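Local coordinates for protein beta-lactamase OXA-2 (Salmonella typhimurium, PDB 1K38) that hydrolyses beta-lactam antibiotics, oxacillin among them, as a class D serine beta-lactamase that confers antibiotic resistance, at residues F153-Y158 against S209-L214; I185-T190 against V200-W205; A64-D69 against A108-D113. One frame throughout, in Å; residues are numbered along the deposited sequence.

Contact 1 of 3, residues F153-Y158 against S209-L214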
loop_
_atom_site.group_PDB
_atom_site.type_symbol
_atom_site.label_atom_id
_atom_site.label_comp_id
_atom_site.label_asym_id
_atom_site.label_seq_id
_atom_site.Cartn_x
_atom_site.Cartn_y
_atom_site.Cartn_z
ATOM N N PHE A 153 15.993 10.684 -4.437
ATOM C CA PHE A 153 15.668 10.152 -3.122
ATOM C C PHE A 153 14.527 9.137 -3.201
ATOM O O PHE A 153 14.606 8.058 -2.616
ATOM C CB PHE A 153 15.273 11.285 -2.172
ATOM C CG PHE A 153 14.672 10.803 -0.888
ATOM C CD1 PHE A 153 15.464 10.191 0.077
ATOM C CD2 PHE A 153 13.302 10.916 -0.661
ATOM C CE1 PHE A 153 14.906 9.695 1.246
ATOM C CE2 PHE A 153 12.732 10.421 0.506
ATOM C CZ PHE A 153 13.539 9.806 1.463
ATOM N N LEU A 154 13.466 9.486 -3.925
ATOM C CA LEU A 154 12.314 8.597 -4.059
ATOM C C LEU A 154 12.672 7.267 -4.708
ATOM O O LEU A 154 12.140 6.222 -4.332
ATOM C CB LEU A 154 11.211 9.285 -4.870
ATOM C CG LEU A 154 10.561 10.495 -4.191
ATOM C CD1 LEU A 154 9.684 11.226 -5.200
ATOM C CD2 LEU A 154 9.742 10.047 -2.980
ATOM N N ARG A 155 13.570 7.303 -5.689
ATOM C CA ARG A 155 13.971 6.077 -6.369
ATOM C C ARG A 155 14.704 5.142 -5.412
ATOM O O ARG A 155 14.543 3.920 -5.488
ATOM C CB ARG A 155 14.836 6.412 -7.585
ATOM C CG ARG A 155 14.072 7.228 -8.606
ATOM C CD ARG A 155 14.935 7.630 -9.782
ATOM N NE ARG A 155 14.923 6.635 -10.847
ATOM C CZ ARG A 155 15.376 6.869 -12.074
ATOM N NH1 ARG A 155 15.875 8.063 -12.373
ATOM N NH2 ARG A 155 15.315 5.925 -13.003
ATOM N N LYS A 156 15.491 5.708 -4.500
ATOM C CA LYS A 156 16.207 4.890 -3.527
ATOM C C LYS A 156 15.208 4.225 -2.578
ATOM O O LYS A 156 15.331 3.041 -2.267
ATOM C CB LYS A 156 17.214 5.738 -2.748
ATOM C CG LYS A 156 18.402 6.177 -3.599
ATOM C CD LYS A 156 19.483 6.876 -2.789
ATOM C CE LYS A 156 19.037 8.237 -2.303
ATOM N NZ LYS A 156 20.197 8.999 -1.753
ATOM N N LEU A 157 14.210 4.985 -2.136
ATOM C CA LEU A 157 13.177 4.454 -1.247
ATOM C C LEU A 157 12.436 3.311 -1.945
ATOM O O LEU A 157 12.184 2.257 -1.358
ATOM C CB LEU A 157 12.181 5.562 -0.875
ATOM C CG LEU A 157 10.973 5.139 -0.028
ATOM C CD1 LEU A 157 11.445 4.531 1.289
ATOM C CD2 LEU A 157 10.081 6.353 0.240
ATOM N N TYR A 158 12.075 3.541 -3.201
ATOM C CA TYR A 158 11.372 2.549 -3.999
ATOM C C TYR A 158 12.151 1.234 -4.047
ATOM O O TYR A 158 11.574 0.154 -3.895
ATOM C CB TYR A 158 11.179 3.094 -5.420
ATOM C CG TYR A 158 10.605 2.103 -6.410
ATOM C CD1 TYR A 158 9.287 1.660 -6.304
ATOM C CD2 TYR A 158 11.379 1.627 -7.467
ATOM C CE1 TYR A 158 8.751 0.768 -7.231
ATOM C CE2 TYR A 158 10.851 0.734 -8.401
ATOM C CZ TYR A 158 9.537 0.313 -8.278
ATOM O OH TYR A 158 9.009 -0.547 -9.212
ATOM N N SER A 209 7.767 1.766 -12.534
ATOM C CA SER A 209 7.216 2.929 -11.859
ATOM C C SER A 209 7.559 4.242 -12.540
ATOM O O SER A 209 8.610 4.385 -13.173
ATOM C CB SER A 209 7.694 2.961 -10.411
ATOM O OG SER A 209 7.183 1.839 -9.712
ATOM N N VAL A 210 6.654 5.201 -12.401
ATOM C CA VAL A 210 6.845 6.522 -12.984
ATOM C C VAL A 210 6.954 7.518 -11.833
ATOM O O VAL A 210 5.976 7.780 -11.137
ATOM C CB VAL A 210 5.654 6.902 -13.889
ATOM C CG1 VAL A 210 5.910 8.248 -14.558
ATOM C CG2 VAL A 210 5.436 5.819 -14.938
ATOM N N PHE A 211 8.151 8.061 -11.633
ATOM C CA PHE A 211 8.380 9.015 -10.550
ATOM C C PHE A 211 8.126 10.444 -10.985
ATOM O O PHE A 211 8.334 10.790 -12.144
ATOM C CB PHE A 211 9.821 8.913 -10.049
ATOM C CG PHE A 211 10.183 7.560 -9.536
ATOM C CD1 PHE A 211 10.549 6.542 -10.412
ATOM C CD2 PHE A 211 10.119 7.285 -8.176
ATOM C CE1 PHE A 211 10.845 5.266 -9.939
ATOM C CE2 PHE A 211 10.411 6.017 -7.691
ATOM C CZ PHE A 211 10.774 5.001 -8.578
ATOM N N PHE A 212 7.674 11.273 -10.052
ATOM C CA PHE A 212 7.436 12.673 -10.359
ATOM C C PHE A 212 7.761 13.564 -9.177
ATOM O O PHE A 212 7.683 13.151 -8.015
ATOM C CB PHE A 212 5.981 12.920 -10.780
ATOM C CG PHE A 212 4.974 12.630 -9.707
ATOM C CD1 PHE A 212 4.378 11.379 -9.623
ATOM C CD2 PHE A 212 4.628 13.606 -8.774
ATOM C CE1 PHE A 212 3.445 11.098 -8.625
ATOM C CE2 PHE A 212 3.696 13.337 -7.769
ATOM C CZ PHE A 212 3.103 12.077 -7.696
ATOM N N ALA A 213 8.148 14.792 -9.491
ATOM C CA ALA A 213 8.455 15.779 -8.476
ATOM C C ALA A 213 8.135 17.131 -9.085
ATOM O O ALA A 213 8.791 17.572 -10.030
ATOM C CB ALA A 213 9.927 15.703 -8.067
ATOM N N LEU A 214 7.094 17.763 -8.557
ATOM C CA LEU A 214 6.668 19.068 -9.031
ATOM C C LEU A 214 6.624 20.086 -7.916
ATOM O O LEU A 214 6.316 19.754 -6.778
ATOM C CB LEU A 214 5.257 18.989 -9.647
ATOM C CG LEU A 214 4.496 20.316 -9.878
ATOM C CD1 LEU A 214 3.563 20.163 -11.059
ATOM C CD2 LEU A 214 3.703 20.726 -8.624
#

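Contact 2 of 3, residues I185-T190 against V200-W205. With FMT (formic acid), chain C.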
loop_
_atom_site.group_PDB
_atom_site.type_symbol
_atom_site.label_atom_id
_atom_site.label_comp_id
_atom_site.label_asym_id
_atom_site.label_seq_id
_atom_site.Cartn_x
_atom_site.Cartn_y
_atom_site.Cartn_z
ATOM N N ILE A 185 -0.584 1.683 -8.392
ATOM C CA ILE A 185 -0.582 2.265 -7.055
ATOM C C ILE A 185 0.102 3.624 -7.071
ATOM O O ILE A 185 1.245 3.752 -7.509
ATOM C CB ILE A 185 0.161 1.358 -6.037
ATOM C CG1 ILE A 185 -0.501 -0.022 -5.993
ATOM C CG2 ILE A 185 0.118 1.986 -4.641
ATOM C CD1 ILE A 185 0.229 -1.034 -5.129
ATOM N N LEU A 186 -0.606 4.639 -6.592
ATOM C CA LEU A 186 -0.066 5.991 -6.537
ATOM C C LEU A 186 0.388 6.279 -5.116
ATOM O O LEU A 186 -0.418 6.225 -4.183
ATOM C CB LEU A 186 -1.136 7.012 -6.953
ATOM C CG LEU A 186 -0.795 8.500 -6.778
ATOM C CD1 LEU A 186 0.367 8.895 -7.687
ATOM C CD2 LEU A 186 -2.027 9.342 -7.110
ATOM N N ARG A 187 1.681 6.566 -4.960
ATOM C CA ARG A 187 2.264 6.878 -3.657
ATOM C C ARG A 187 2.819 8.288 -3.771
ATOM O O ARG A 187 3.638 8.566 -4.649
ATOM C CB ARG A 187 3.396 5.900 -3.315
ATOM C CG ARG A 187 3.017 4.422 -3.425
ATOM C CD ARG A 187 4.175 3.543 -2.960
ATOM N NE ARG A 187 4.039 2.158 -3.410
ATOM C CZ ARG A 187 3.467 1.178 -2.719
ATOM N NH1 ARG A 187 3.403 -0.040 -3.247
ATOM N NH2 ARG A 187 2.970 1.403 -1.505
ATOM N N ALA A 188 2.382 9.185 -2.896
ATOM C CA ALA A 188 2.857 10.557 -2.983
ATOM C C ALA A 188 2.739 11.334 -1.684
ATOM O O ALA A 188 2.157 10.864 -0.709
ATOM C CB ALA A 188 2.096 11.277 -4.084
ATOM N N LYS A 189 3.303 12.538 -1.689
ATOM C CA LYS A 189 3.260 13.415 -0.525
ATOM C C LYS A 189 3.255 14.869 -0.971
ATOM O O LYS A 189 4.071 15.280 -1.798
ATOM C CB LYS A 189 4.474 13.175 0.376
ATOM C CG LYS A 189 4.449 13.986 1.670
ATOM C CD LYS A 189 3.455 13.396 2.661
ATOM C CE LYS A 189 3.045 14.417 3.713
ATOM N NZ LYS A 189 2.166 15.469 3.122
ATOM N N THR A 190 2.328 15.645 -0.420
ATOM C CA THR A 190 2.245 17.061 -0.737
ATOM C C THR A 190 3.072 17.865 0.253
ATOM O O THR A 190 3.452 17.374 1.322
ATOM C CB THR A 190 0.807 17.577 -0.637
ATOM O OG1 THR A 190 0.287 17.254 0.659
ATOM C CG2 THR A 190 -0.066 16.962 -1.704
ATOM N N VAL A 200 5.248 15.197 -4.744
ATOM C CA VAL A 200 6.276 14.271 -5.201
ATOM C C VAL A 200 5.828 12.854 -4.896
ATOM O O VAL A 200 5.050 12.628 -3.965
ATOM C CB VAL A 200 7.638 14.543 -4.514
ATOM C CG1 VAL A 200 8.004 16.016 -4.664
ATOM C CG2 VAL A 200 7.589 14.147 -3.043
ATOM N N GLY A 201 6.316 11.899 -5.682
ATOM C CA GLY A 201 5.932 10.517 -5.465
ATOM C C GLY A 201 6.104 9.713 -6.731
ATOM O O GLY A 201 6.959 10.028 -7.551
ATOM N N TRP A 202 5.298 8.675 -6.892
ATOM C CA TRP A 202 5.372 7.851 -8.089
ATOM C C TRP A 202 4.131 6.994 -8.235
ATOM O O TRP A 202 3.351 6.833 -7.294
ATOM C CB TRP A 202 6.627 6.951 -8.064
ATOM C CG TRP A 202 6.628 5.826 -7.039
ATOM C CD1 TRP A 202 6.035 4.594 -7.162
ATOM C CD2 TRP A 202 7.307 5.815 -5.773
ATOM N NE1 TRP A 202 6.312 3.820 -6.055
ATOM C CE2 TRP A 202 7.089 4.543 -5.189
ATOM C CE3 TRP A 202 8.081 6.754 -5.079
ATOM C CZ2 TRP A 202 7.620 4.189 -3.940
ATOM C CZ3 TRP A 202 8.612 6.397 -3.832
ATOM C CH2 TRP A 202 8.376 5.127 -3.282
ATOM N N VAL A 203 3.928 6.489 -9.444
ATOM C CA VAL A 203 2.812 5.601 -9.702
ATOM C C VAL A 203 3.439 4.311 -10.223
ATOM O O VAL A 203 4.239 4.328 -11.164
ATOM C CB VAL A 203 1.829 6.186 -10.745
ATOM C CG1 VAL A 203 2.545 6.472 -12.046
ATOM C CG2 VAL A 203 0.671 5.219 -10.951
ATOM N N GLU A 204 3.097 3.195 -9.587
ATOM C CA GLU A 204 3.645 1.901 -9.982
ATOM C C GLU A 204 2.708 1.148 -10.894
ATOM O O GLU A 204 1.505 1.067 -10.637
ATOM C CB GLU A 204 3.895 1.010 -8.763
ATOM C CG GLU A 204 4.447 1.709 -7.565
ATOM C CD GLU A 204 4.689 0.765 -6.404
ATOM O OE1 GLU A 204 4.079 -0.327 -6.367
ATOM O OE2 GLU A 204 5.476 1.125 -5.515
ATOM N N TRP A 205 3.283 0.575 -11.945
ATOM C CA TRP A 205 2.547 -0.227 -12.909
ATOM C C TRP A 205 3.265 -1.569 -13.018
ATOM O O TRP A 205 4.387 -1.720 -12.540
ATOM C CB TRP A 205 2.522 0.459 -14.276
ATOM C CG TRP A 205 1.675 1.685 -14.293
ATOM C CD1 TRP A 205 2.072 2.964 -14.022
ATOM C CD2 TRP A 205 0.270 1.747 -14.551
ATOM N NE1 TRP A 205 0.998 3.818 -14.096
ATOM C CE2 TRP A 205 -0.120 3.098 -14.417
ATOM C CE3 TRP A 205 -0.702 0.790 -14.879
ATOM C CZ2 TRP A 205 -1.443 3.520 -14.601
ATOM C CZ3 TRP A 205 -2.013 1.207 -15.061
ATOM C CH2 TRP A 205 -2.372 2.563 -14.920
HETATM C C FMT C . 0.849 20.441 2.450
HETATM O O1 FMT C . -0.120 20.973 1.419
HETATM O O2 FMT C . 0.601 18.948 2.746
#

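Contact 3 of 3, residues A64-D69 against A108-D113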
loop_
_atom_site.group_PDB
_atom_site.type_symbol
_atom_site.label_atom_id
_atom_site.label_comp_id
_atom_site.label_asym_id
_atom_site.label_seq_id
_atom_site.Cartn_x
_atom_site.Cartn_y
_atom_site.Cartn_z
ATOM N N ALA A 64 14.919 6.009 15.115
ATOM C CA ALA A 64 15.294 6.531 16.430
ATOM C C ALA A 64 14.373 6.042 17.544
ATOM O O ALA A 64 14.647 6.262 18.727
ATOM C CB ALA A 64 15.299 8.053 16.400
ATOM N N GLY A 65 13.283 5.384 17.166
ATOM C CA GLY A 65 12.348 4.886 18.157
ATOM C C GLY A 65 11.410 5.955 18.682
ATOM O O GLY A 65 10.798 5.778 19.737
ATOM N N ALA A 66 11.299 7.068 17.956
ATOM C CA ALA A 66 10.407 8.155 18.350
ATOM C C ALA A 66 8.970 7.701 18.135
ATOM O O ALA A 66 8.045 8.214 18.758
ATOM C CB ALA A 66 10.698 9.410 17.528
ATOM N N VAL A 67 8.796 6.743 17.228
ATOM C CA VAL A 67 7.490 6.164 16.947
ATOM C C VAL A 67 7.729 4.671 16.731
ATOM O O VAL A 67 8.669 4.276 16.039
ATOM C CB VAL A 67 6.819 6.801 15.699
ATOM C CG1 VAL A 67 7.735 6.701 14.483
ATOM C CG2 VAL A 67 5.484 6.122 15.431
ATOM N N ARG A 68 6.882 3.848 17.342
ATOM C CA ARG A 68 7.014 2.395 17.261
ATOM C C ARG A 68 6.503 1.773 15.967
ATOM O O ARG A 68 7.201 0.992 15.324
ATOM C CB ARG A 68 6.282 1.736 18.434
ATOM C CG ARG A 68 6.748 2.177 19.814
ATOM C CD ARG A 68 6.024 1.384 20.902
ATOM N NE ARG A 68 4.588 1.661 20.936
ATOM C CZ ARG A 68 4.044 2.726 21.517
ATOM N NH1 ARG A 68 4.813 3.621 22.120
ATOM N NH2 ARG A 68 2.730 2.897 21.492
ATOM N N ASP A 69 5.272 2.108 15.604
ATOM C CA ASP A 69 4.669 1.562 14.396
ATOM C C ASP A 69 3.446 2.373 13.988
ATOM O O ASP A 69 3.209 3.461 14.509
ATOM C CB ASP A 69 4.263 0.099 14.610
ATOM C CG ASP A 69 3.352 -0.088 15.810
ATOM O OD1 ASP A 69 2.660 0.878 16.199
ATOM O OD2 ASP A 69 3.319 -1.215 16.357
ATOM N N ALA A 108 11.014 15.399 15.983
ATOM C CA ALA A 108 12.204 16.231 15.853
ATOM C C ALA A 108 12.839 16.523 17.209
ATOM O O ALA A 108 14.060 16.471 17.355
ATOM C CB ALA A 108 11.851 17.535 15.141
ATOM N N LYS A 109 12.003 16.824 18.197
ATOM C CA LYS A 109 12.489 17.122 19.539
ATOM C C LYS A 109 13.195 15.907 20.135
ATOM O O LYS A 109 14.275 16.029 20.717
ATOM C CB LYS A 109 11.325 17.544 20.437
ATOM C CG LYS A 109 11.734 17.938 21.846
ATOM C CD LYS A 109 10.525 18.344 22.673
ATOM C CE LYS A 109 10.928 18.721 24.092
ATOM N NZ LYS A 109 11.878 19.871 24.113
ATOM N N GLU A 110 12.596 14.731 19.974
ATOM C CA GLU A 110 13.187 13.507 20.506
ATOM C C GLU A 110 14.448 13.092 19.756
ATOM O O GLU A 110 15.401 12.592 20.354
ATOM C CB GLU A 110 12.166 12.366 20.479
ATOM C CG GLU A 110 12.751 11.011 20.842
ATOM C CD GLU A 110 11.687 9.988 21.191
ATOM O OE1 GLU A 110 12.032 8.796 21.327
ATOM O OE2 GLU A 110 10.509 10.379 21.340
ATOM N N ILE A 111 14.457 13.298 18.444
ATOM C CA ILE A 111 15.612 12.940 17.632
ATOM C C ILE A 111 16.803 13.844 17.945
ATOM O O ILE A 111 17.928 13.369 18.104
ATOM C CB ILE A 111 15.268 13.028 16.127
ATOM C CG1 ILE A 111 14.219 11.964 15.786
ATOM C CG2 ILE A 111 16.521 12.835 15.285
ATOM C CD1 ILE A 111 13.715 12.018 14.360
ATOM N N GLY A 112 16.550 15.144 18.044
ATOM C CA GLY A 112 17.619 16.081 18.342
ATOM C C GLY A 112 18.340 16.561 17.098
ATOM O O GLY A 112 18.344 15.881 16.071
ATOM N N ASP A 113 18.966 17.729 17.195
ATOM C CA ASP A 113 19.685 18.313 16.068
ATOM C C ASP A 113 20.883 17.497 15.595
ATOM O O ASP A 113 21.066 17.297 14.396
ATOM C CB ASP A 113 20.136 19.736 16.414
ATOM C CG ASP A 113 21.044 20.332 15.352
ATOM O OD1 ASP A 113 22.252 20.015 15.353
ATOM O OD2 ASP A 113 20.548 21.111 14.510
#

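Contact 1 of 3, residues F153-Y158 against S209-L214
The ring of F211 is gripped on one face and at its rim by the last turns of helix 147-158. R155 CG sits over the centre of that ring, 3.7 Å from the centroid and 1° off the normal, a nearly ideal CH-pi contact. At the rim, F211 CZ comes 3.6 Å from Y158 CD2, with Y158 CB lying in the F211 plane. The two rings form a T-shaped pair: centroids 5.4 Å apart, planes at 82°, the edge of F211 directed at the face of Y158. L154 CB adds an apolar contact, 4.0 Å from F211 CD2. S209 CB lies over a face of the Y158 ring, 4.3 Å from its centroid, while S209 OG is 3.0 Å from Y158 OH.

This is helix-on-sheet packing in the penicillin-recognising fold, the helix segment running at 146° to strand segment 209-214 with their axes 9.5 Å apart. Torsions set the grip: Y158 CG is anti to its backbone N, whereas R155 CG lies anti to its carbonyl carbon and the chain bends at its third torsion.

In the second shell, a salt bridge to E28 holds the R155 guanidinium, and W202 on the adjoining strand meets both F211 and Y158. F71 of the second subunit packs edge-to-face with the Y158 ring.

Contact 2 of 3, residues I185-T190 against V200-W205
A two-stranded antiparallel hairpin, strands 184-192 and 196-205, runs beside the active site, its first strand carrying K189 and T190, which are inferred by similarity to bind substrate. The segment axes lie 4.6 Å apart at 176°. Hydrogen-bonded pairs I185-E204, R187-W202 and K189-V200 alternate with the non-hydrogen-bonded pairs L186-V203 and A188-G201. In the central pair, R187 N reaches W202 O at 2.9 Å, nearly along the C=O axis. G201 has phi 157° and approaches A188 to 4.0 Å between CA atoms; a CB there would clash with R187 O and A188 CA.

On the face bearing R187, W202 and E204, a buried charge pair is braced by an indole. R187, extended from CG to NE, donates from NE to E204 OE2 at 2.8 Å; the oxygen lies near the guanidinium plane, but the donor stands above the carboxylate plane. W202 NE1 donates to the same E204 OE2 at 2.9 Å, almost straight at 176° and on its anti lone pair. Two donors thus fix this oxygen, probably favouring the ionised carboxylate. R187 CD also packs 3.6 Å from W202 CZ2, and R187 NH1 continues to D174 of the second subunit in a salt bridge.

At the other end, K189 bends at chi2 and chi4, so that NZ donates to T190 O at 2.9 Å and also bonds S99. T190 OG1 donates at 2.7 Å to O2 of a bound formic acid, probably from the crystallisation liquor. This is the Lys-Thr-Gly strand arrangement of serine beta-lactamases, K189 lying close to S51, the predicted nucleophile.

Contact 3 of 3, residues A64-D69 against A108-D113
The apolar part of this contact is a single pair, A64 with I111. A64, just before G65, directs its methyl toward the facing segment, where CB lies 4.1 Å from I111 CG1. I111 itself does not aim straight across: CG1 is anti to the carbonyl carbon, a rotation that brings the outer part of the side chain nearer. Y119 of helix 113-122 packs on both residues, while F60 of helix 56-64 covers I111.

The polar part is a carboxylate lying along a backbone turn. E110 has CG anti to its backbone N (chi1 172°) and remains extended beyond it, so the side chain spans the gap and ends against A66. A66 faces across, and its methyl, backed by A61 and F107, is what the carboxylate lies against. E110 CD stands 3.8 Å from A66 CB, and E110 OE1 comes 3.5 Å from A66 CA. G65 O is 3.6 Å from that same E110 OE1. No hydrogen bond joins the two segments, and the contact between them is by van der Waals packing, with 177 Å² buried in all. E110 is exposed, whereas A66 and I111 are buried, so the contact grades from solvent to interior.

Backbone bonds shape both sides. G112 N bonds A108 O at 2.9 Å in the last turn of helix 101-111, and G112, with phi 87°, precedes helix 113-122 at its N-cap position. In the other segment, G65 has phi 80° and is C-prime, with A66 N bonded to A61 O and G65 N to L62 O: a Schellman motif ending helix 56-64, packed against the C-terminal end of another helix.

In the fold
From the N terminus, contact 3 comes first: segment 64-69, just after helix 56-64, meets 108-113 across 38 residues containing helical turns but no strand, closing a loop within the helical part of the fold. Contact 1 opens later, on helix 147-158, and closes 50 residues on at strand 208-217. Contact 2 lies wholly within that span, a hairpin whose second strand is the sheet neighbour of strand 208-217. Contacts 1 and 2 therefore touch, V210 N lying 2.9 Å from V203 O in a probable hydrogen bond, and together they join helix to sheet. Contact 3 stands apart, its centre about 25 Å from each of the other two centres.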